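Local structure of GCN5-related N-acetyltransferase (Kribbella flavida, 4MY0) at the interface of chains A and B. The protein transfers an acetyl group from acetyl-CoA to an amine, as a GCN5-related N-acetyltransferase, possibly with aminoglycosides as acceptors. Coordinates in Å, arbitrary orientation; residue numbers count along the deposited sequence, not the author numbering. Chains: chain A/B, GCN5-related N-acetyltransferase.

Contact 1 and contact 2 are neighbouring patches of one two-fold symmetric interface between two copies of the protein, their C-alpha centres about 16 Å apart. Chain A's helix 263-266 serves both: A:His264 turns to contact 1, while A:Leu265 and A:Leu266 face contact 2. Chain B answers with strands 135-146 and 274-284 in contact 1 and with helix 357-362 and the turn after it in contact 2. One patch is polar and wet, the other largely apolar. Each has a twin with the chains exchanged, and six copies make up the deposited assembly, although the structure alone does not show which oligomer forms in solution.

Contact 1: the interface of chains A and B. Residues chain A 264, 270-273; chain B 136, 277-279.
A:Glu270 and B:Arg279 meet at the heart of this polar patch. The A:Glu270 chain is fully extended, CG anti to the backbone N (chi1 -175°), and lays its carboxylate obliquely across the arginine, the carboxylate and guanidinium planes nearly perpendicular. A:Glu270 OE1 takes a hydrogen bond and salt bridge from B:Arg279 NH1 at 2.9 Å, using its anti lone pair and lying close to the guanidinium plane. A:Glu270 OE1 also sits 2.9 Å from B:Arg279 N, the backbone amide, but that bond is bent and weak. On the other carboxylate oxygen, A:Glu270 OE2 holds the O of water 2 at 2.7 Å, and this water also reaches B:Arg279 N.

At the edge of the guanidinium and in its plane, water 1 is held by both NH1 and NH2, and ties them to the carbonyls A:Asp272 O and B:Val277 O. A:His264 crosses the arginine at about a right angle with its ring 21° from parallel, its CE1 3.4 Å from B:Arg279 NH2. Within chain B, CD of B:Arg279 lies over the centre of the B:Phe136 ring, whose edge meets A:His264 O. An alanine in place of B:Arg279 would probably cost the salt bridge and loosen water 1, leaving the A:Glu270 carboxylate poorly balanced in charge.

Further along, A:Lys273 O accepts a nearly straight bond from B:Val277 N at 2.9 Å, and A:Lys273 CD runs alongside B:Gln278 CG at 3.6 Å. In the fold, the loop 270-273 of chain A, just ahead of its strand 274-284, thus docks against the same strand of chain B, with strand 135-146 flanking it.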
ATOM      1  N   HIS A 264       7.866   7.228 -27.935  1.00 17.46           N
ATOM      2  CA  HIS A 264       8.450   8.107 -26.926  1.00 16.71           C
ATOM      3  C   HIS A 264       8.697   9.502 -27.510  1.00 24.05           C
ATOM      4  O   HIS A 264       8.754  10.495 -26.779  1.00 26.38           O
ATOM      5  CB  HIS A 264       9.770   7.529 -26.410  1.00 21.38           C
ATOM      6  CG  HIS A 264       9.641   6.163 -25.808  1.00 22.78           C
ATOM      7  ND1 HIS A 264       9.033   5.939 -24.589  1.00 22.69           N
ATOM      8  CD2 HIS A 264      10.057   4.953 -26.251  1.00 24.82           C
ATOM      9  CE1 HIS A 264       9.077   4.648 -24.309  1.00 20.69           C
ATOM     10  NE2 HIS A 264       9.696   4.027 -25.299  1.00 24.42           N
ATOM     11  N   GLU A 270       5.928  11.807 -20.921  1.00 25.75           N
ATOM     12  CA  GLU A 270       6.910  10.737 -20.901  1.00 26.89           C
ATOM     13  C   GLU A 270       6.306   9.494 -20.221  1.00 22.18           C
ATOM     14  O   GLU A 270       5.471   9.622 -19.327  1.00 19.18           O
ATOM     15  CB  GLU A 270       8.154  11.264 -20.154  1.00 30.70           C
ATOM     16  CG  GLU A 270       9.326  10.327 -20.127  1.00 36.47           C
ATOM     17  CD  GLU A 270      10.497  10.838 -19.289  1.00 38.88           C
ATOM     18  OE1 GLU A 270      11.434  10.040 -19.080  1.00 40.18           O
ATOM     19  OE2 GLU A 270      10.496  12.018 -18.852  1.00 37.44           O
ATOM     20  N   ALA A 271       6.670   8.296 -20.667  1.00 22.77           N
ATOM     21  CA  ALA A 271       6.233   7.067 -19.988  1.00 20.56           C
ATOM     22  C   ALA A 271       6.549   7.182 -18.487  1.00 24.06           C
ATOM     23  O   ALA A 271       7.494   7.889 -18.114  1.00 20.43           O
ATOM     24  CB  ALA A 271       6.945   5.860 -20.571  1.00 20.52           C
ATOM     25  N   ASP A 272       5.775   6.499 -17.635  1.00 20.98           N
ATOM     26  CA  ASP A 272       6.062   6.496 -16.190  1.00 23.32           C
ATOM     27  C   ASP A 272       7.522   6.096 -15.938  1.00 17.90           C
ATOM     28  O   ASP A 272       8.058   5.199 -16.613  1.00 18.43           O
ATOM     29  CB  ASP A 272       5.109   5.552 -15.440  1.00 25.39           C
ATOM     30  CG  ASP A 272       5.146   5.754 -13.915  1.00 33.10           C
ATOM     31  OD1 ASP A 272       4.062   5.934 -13.323  1.00 41.08           O
ATOM     32  OD2 ASP A 272       6.242   5.712 -13.296  1.00 35.80           O
ATOM     33  N   LYS A 273       8.168   6.779 -14.993  1.00 18.97           N
ATOM     34  CA  LYS A 273       9.534   6.443 -14.573  1.00 19.71           C
ATOM     35  C   LYS A 273       9.617   4.975 -14.166  1.00 21.36           C
ATOM     36  O   LYS A 273      10.620   4.306 -14.427  1.00 18.80           O
ATOM     37  CB  LYS A 273       9.979   7.325 -13.394  1.00 23.63           C
ATOM     38  CG  LYS A 273      11.367   6.934 -12.855  1.00 27.37           C
ATOM     39  CD  LYS A 273      11.933   7.960 -11.864  1.00 30.51           C
ATOM     40  CE  LYS A 273      11.043   8.094 -10.640  1.00 30.83           C
ATOM     41  NZ  LYS A 273      11.725   8.830  -9.565  1.00 34.47           N
TER
ATOM     42  N   PHE B 136      14.424  13.875 -26.964  1.00 24.35           N
ATOM     43  CA  PHE B 136      15.006  12.861 -26.084  1.00 24.29           C
ATOM     44  C   PHE B 136      16.231  12.269 -26.729  1.00 24.61           C
ATOM     45  O   PHE B 136      16.220  11.952 -27.917  1.00 26.73           O
ATOM     46  CB  PHE B 136      13.990  11.764 -25.720  1.00 17.89           C
ATOM     47  CG  PHE B 136      12.955  12.216 -24.703  1.00 21.97           C
ATOM     48  CD1 PHE B 136      13.351  12.802 -23.502  1.00 20.92           C
ATOM     49  CD2 PHE B 136      11.599  12.089 -24.964  1.00 21.06           C
ATOM     50  CE1 PHE B 136      12.405  13.241 -22.559  1.00 26.10           C
ATOM     51  CE2 PHE B 136      10.643  12.512 -24.043  1.00 25.10           C
ATOM     52  CZ  PHE B 136      11.043  13.088 -22.826  1.00 27.06           C
ATOM     53  N   VAL B 277      13.379   4.199 -15.242  1.00 17.83           N
ATOM     54  CA  VAL B 277      13.900   4.635 -16.526  1.00 18.96           C
ATOM     55  C   VAL B 277      13.426   6.075 -16.744  1.00 19.33           C
ATOM     56  O   VAL B 277      12.224   6.315 -16.947  1.00 20.43           O
ATOM     57  CB  VAL B 277      13.372   3.741 -17.649  1.00 21.00           C
ATOM     58  CG1 VAL B 277      13.952   4.176 -19.012  1.00 18.44           C
ATOM     59  CG2 VAL B 277      13.677   2.265 -17.348  1.00 20.65           C
ATOM     60  N   GLN B 278      14.356   7.028 -16.662  1.00 18.61           N
ATOM     61  CA  GLN B 278      14.078   8.448 -16.962  1.00 21.70           C
ATOM     62  C   GLN B 278      14.752   8.826 -18.274  1.00 20.13           C
ATOM     63  O   GLN B 278      15.683   8.147 -18.708  1.00 16.69           O
ATOM     64  CB  GLN B 278      14.665   9.367 -15.882  1.00 17.91           C
ATOM     65  CG  GLN B 278      14.128   9.151 -14.492  1.00 23.56           C
ATOM     66  CD  GLN B 278      14.969   9.848 -13.458  1.00 25.26           C
ATOM     67  OE1 GLN B 278      16.076   9.405 -13.153  1.00 25.51           O
ATOM     68  NE2 GLN B 278      14.464  10.955 -12.922  1.00 27.05           N
ATOM     69  N   ARG B 279      14.312   9.921 -18.882  1.00 18.30           N
ATOM     70  CA  ARG B 279      14.853  10.349 -20.161  1.00 18.71           C
ATOM     71  C   ARG B 279      15.356  11.774 -20.059  1.00 20.02           C
ATOM     72  O   ARG B 279      14.756  12.599 -19.372  1.00 17.45           O
ATOM     73  CB  ARG B 279      13.773  10.281 -21.245  1.00 18.09           C
ATOM     74  CG  ARG B 279      13.321   8.883 -21.558  1.00 20.96           C
ATOM     75  CD  ARG B 279      11.966   8.819 -22.295  1.00 25.04           C
ATOM     76  NE  ARG B 279      11.586   7.411 -22.339  1.00 28.93           N
ATOM     77  CZ  ARG B 279      11.021   6.774 -21.321  1.00 30.44           C
ATOM     78  NH1 ARG B 279      10.735   7.440 -20.205  1.00 28.76           N
ATOM     79  NH2 ARG B 279      10.731   5.480 -21.413  1.00 28.00           N
TER
HETATM   80  O   HOH W   1      10.172   5.288 -18.386  1.00 19.20           O
HETATM   81  O   HOH W   2      12.926  12.471 -17.780  1.00 33.11           O

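Contact 2: the interface of chains A and B. Residues chain A 230-233, 236, 260, 262, 265-266; chain B 359-360, 362-363, 365.
The end of chain B's helix 357-362 pushes into chain A, its backbone still helical at B:Thr362 (phi/psi -65/-34°) and loosening at B:Ala363, against a surface made by strand 227-230, the start of helix 233-244, helix 263-266 and the loop holding A:Asn260 and A:Pro262. Packing carries this patch: polar atoms of the two chains stay too far apart here for a hydrogen bond.

B:Thr362 buries the most surface. Its methyl CG2 stands anti to the backbone N and its hydroxyl OG1 anti to the carbonyl carbon (chi1 -61°), so the two branches part company. B:Thr362 CG2 points between A:Pro262 and the strand end, 3.7 Å from the ring carbon A:Pro262 CG and 3.6 Å from A:Ala230 O, with the methyl of A:Ala236 as a further neighbour. B:Thr362 OG1 turns toward the carbonyls of A:Ala230 and A:His231, at 3.7 Å from A:His231 O, too long for a bond. The proline crosses the threonine obliquely, and its CB also faces the backbone carbonyl of B:Ala359.

One turn earlier in the helix, the methyl B:Ala359 CB sits 3.4 Å from A:Asn260 O. B:Ala363 fits its small CB against A:Leu265, touching both CB and CD1 of that side chain. In A:Leu265 the first two torsions together carry CD1 toward chain B, where B:Leu360 CD2, crossing obliquely, and B:Leu365 CD2 gather round this one methyl with B:Ala363. The result is a small apolar cluster of methyl groups.

A:Glu233, at the first turn of its helix, runs its extended chain past the carbonyls of B:Thr362 and B:Ala363. Beside it, methyl CD2 of A:Leu266 rests 3.7 Å from B:Ala363 O.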
ATOM      1  N   ALA A 230       4.045   0.167 -37.041  1.00 20.84           N
ATOM      2  CA  ALA A 230       3.600   1.277 -37.890  1.00 24.51           C
ATOM      3  C   ALA A 230       4.761   1.798 -38.714  1.00 27.97           C
ATOM      4  O   ALA A 230       5.805   2.131 -38.153  1.00 23.88           O
ATOM      5  CB  ALA A 230       3.020   2.399 -37.043  1.00 21.72           C
ATOM      6  N   HIS A 231       4.562   1.889 -40.032  1.00 28.86           N
ATOM      7  CA  HIS A 231       5.600   2.317 -40.960  1.00 33.49           C
ATOM      8  C   HIS A 231       5.672   3.832 -41.141  1.00 36.57           C
ATOM      9  O   HIS A 231       6.701   4.356 -41.563  1.00 46.13           O
ATOM     10  CB  HIS A 231       5.385   1.662 -42.329  1.00 35.51           C
ATOM     11  CG  HIS A 231       5.477   0.168 -42.301  1.00 40.21           C
ATOM     12  ND1 HIS A 231       5.188  -0.617 -43.397  1.00 43.81           N
ATOM     13  CD2 HIS A 231       5.822  -0.685 -41.307  1.00 38.68           C
ATOM     14  CE1 HIS A 231       5.354  -1.890 -43.079  1.00 42.98           C
ATOM     15  NE2 HIS A 231       5.740  -1.959 -41.818  1.00 37.27           N
ATOM     16  N   SER A 232       4.583   4.531 -40.831  1.00 27.89           N
ATOM     17  CA  SER A 232       4.528   5.978 -41.017  1.00 25.97           C
ATOM     18  C   SER A 232       3.977   6.672 -39.776  1.00 22.32           C
ATOM     19  O   SER A 232       3.365   6.031 -38.912  1.00 20.36           O
ATOM     20  CB  SER A 232       3.679   6.341 -42.245  1.00 25.21           C
ATOM     21  OG  SER A 232       2.307   6.054 -41.995  1.00 28.98           O
ATOM     22  N   GLU A 233       4.197   7.983 -39.696  1.00 25.17           N
ATOM     23  CA  GLU A 233       3.790   8.773 -38.540  1.00 25.24           C
ATOM     24  C   GLU A 233       2.283   8.806 -38.370  1.00 20.90           C
ATOM     25  O   GLU A 233       1.773   8.570 -37.271  1.00 20.53           O
ATOM     26  CB  GLU A 233       4.303  10.220 -38.661  1.00 27.78           C
ATOM     27  CG  GLU A 233       3.999  11.037 -37.397  1.00 30.47           C
ATOM     28  CD  GLU A 233       4.128  12.536 -37.599  1.00 35.79           C
ATOM     29  OE1 GLU A 233       3.708  13.292 -36.692  1.00 37.69           O
ATOM     30  OE2 GLU A 233       4.645  12.948 -38.658  1.00 38.01           O
ATOM     31  N   ALA A 236       1.121   5.500 -37.051  1.00 21.39           N
ATOM     32  CA  ALA A 236       1.520   5.326 -35.649  1.00 22.27           C
ATOM     33  C   ALA A 236       0.579   6.127 -34.757  1.00 18.84           C
ATOM     34  O   ALA A 236       0.100   5.635 -33.736  1.00 20.80           O
ATOM     35  CB  ALA A 236       2.977   5.769 -35.430  1.00 17.52           C
ATOM     36  N   ASN A 260      13.773   2.450 -27.765  1.00 31.83           N
ATOM     37  CA  ASN A 260      13.915   3.262 -28.980  1.00 35.06           C
ATOM     38  C   ASN A 260      12.652   3.411 -29.841  1.00 33.61           C
ATOM     39  O   ASN A 260      12.716   3.922 -30.964  1.00 35.31           O
ATOM     40  CB  ASN A 260      15.061   2.730 -29.842  1.00 40.85           C
ATOM     41  CG  ASN A 260      16.419   3.182 -29.339  1.00 49.73           C
ATOM     42  OD1 ASN A 260      16.543   4.234 -28.694  1.00 50.35           O
ATOM     43  ND2 ASN A 260      17.449   2.394 -29.636  1.00 53.70           N
ATOM     44  N   PRO A 262       9.380   4.789 -31.601  1.00 25.76           N
ATOM     45  CA  PRO A 262       9.026   6.180 -31.928  1.00 24.13           C
ATOM     46  C   PRO A 262       7.948   6.789 -31.022  1.00 22.00           C
ATOM     47  O   PRO A 262       7.849   8.024 -30.978  1.00 23.19           O
ATOM     48  CB  PRO A 262       8.513   6.092 -33.384  1.00 26.06           C
ATOM     49  CG  PRO A 262       8.165   4.635 -33.594  1.00 28.90           C
ATOM     50  CD  PRO A 262       9.162   3.878 -32.744  1.00 27.40           C
ATOM     51  N   LEU A 265       8.832   9.568 -28.832  1.00 26.73           N
ATOM     52  CA  LEU A 265       9.094  10.830 -29.530  1.00 26.17           C
ATOM     53  C   LEU A 265       7.813  11.591 -29.883  1.00 24.19           C
ATOM     54  O   LEU A 265       7.843  12.794 -30.187  1.00 27.41           O
ATOM     55  CB  LEU A 265       9.893  10.555 -30.806  1.00 24.27           C
ATOM     56  CG  LEU A 265      11.261   9.908 -30.615  1.00 27.12           C
ATOM     57  CD1 LEU A 265      11.860   9.531 -31.956  1.00 29.31           C
ATOM     58  CD2 LEU A 265      12.184  10.868 -29.865  1.00 28.52           C
ATOM     59  N   LEU A 266       6.692  10.885 -29.841  1.00 23.33           N
ATOM     60  CA  LEU A 266       5.402  11.435 -30.243  1.00 24.35           C
ATOM     61  C   LEU A 266       4.543  11.920 -29.070  1.00 24.41           C
ATOM     62  O   LEU A 266       3.947  12.984 -29.142  1.00 26.86           O
ATOM     63  CB  LEU A 266       4.623  10.380 -31.030  1.00 27.49           C
ATOM     64  CG  LEU A 266       5.160  10.130 -32.439  1.00 32.46           C
ATOM     65  CD1 LEU A 266       4.390   9.005 -33.106  1.00 33.74           C
ATOM     66  CD2 LEU A 266       5.080  11.405 -33.261  1.00 34.27           C
TER
ATOM     67  N   ALA B 359      13.190   4.813 -36.458  1.00 30.32           N
ATOM     68  CA  ALA B 359      12.363   5.456 -35.441  1.00 31.24           C
ATOM     69  C   ALA B 359      12.106   6.927 -35.776  1.00 30.35           C
ATOM     70  O   ALA B 359      11.005   7.434 -35.573  1.00 28.05           O
ATOM     71  CB  ALA B 359      13.029   5.331 -34.053  1.00 23.35           C
ATOM     72  N   LEU B 360      13.135   7.616 -36.262  1.00 28.00           N
ATOM     73  CA  LEU B 360      13.029   9.046 -36.558  1.00 26.48           C
ATOM     74  C   LEU B 360      12.124   9.305 -37.740  1.00 28.45           C
ATOM     75  O   LEU B 360      11.429  10.334 -37.791  1.00 29.72           O
ATOM     76  CB  LEU B 360      14.409   9.656 -36.815  1.00 27.50           C
ATOM     77  CG  LEU B 360      15.325   9.597 -35.603  1.00 29.26           C
ATOM     78  CD1 LEU B 360      16.680  10.188 -35.911  1.00 29.37           C
ATOM     79  CD2 LEU B 360      14.674  10.305 -34.434  1.00 32.92           C
ATOM     80  N   THR B 362       9.546   7.310 -38.591  1.00 27.96           N
ATOM     81  CA  THR B 362       8.198   7.027 -38.110  1.00 35.58           C
ATOM     82  C   THR B 362       7.662   8.154 -37.217  1.00 33.41           C
ATOM     83  O   THR B 362       6.485   8.458 -37.247  1.00 36.87           O
ATOM     84  CB  THR B 362       8.135   5.651 -37.421  1.00 34.09           C
ATOM     85  OG1 THR B 362       8.500   4.643 -38.375  1.00 35.18           O
ATOM     86  CG2 THR B 362       6.716   5.360 -36.902  1.00 30.04           C
ATOM     87  N   ALA B 363       8.535   8.798 -36.451  1.00 30.35           N
ATOM     88  CA  ALA B 363       8.126   9.927 -35.614  1.00 27.19           C
ATOM     89  C   ALA B 363       7.978  11.209 -36.433  1.00 31.06           C
ATOM     90  O   ALA B 363       7.541  12.237 -35.918  1.00 34.09           O
ATOM     91  CB  ALA B 363       9.135  10.139 -34.485  1.00 24.71           C
ATOM     92  N   LEU B 365      10.337  13.072 -37.650  1.00 27.05           N
ATOM     93  CA  LEU B 365      11.363  14.073 -37.349  1.00 30.66           C
ATOM     94  C   LEU B 365      12.379  14.226 -38.481  1.00 33.21           C
ATOM     95  O   LEU B 365      13.173  15.178 -38.516  1.00 33.36           O
ATOM     96  CB  LEU B 365      12.088  13.709 -36.062  1.00 29.27           C
ATOM     97  CG  LEU B 365      11.489  14.208 -34.740  1.00 30.45           C
ATOM     98  CD1 LEU B 365      10.013  14.568 -34.845  1.00 25.57           C
ATOM     99  CD2 LEU B 365      11.744  13.222 -33.613  1.00 25.75           C
TER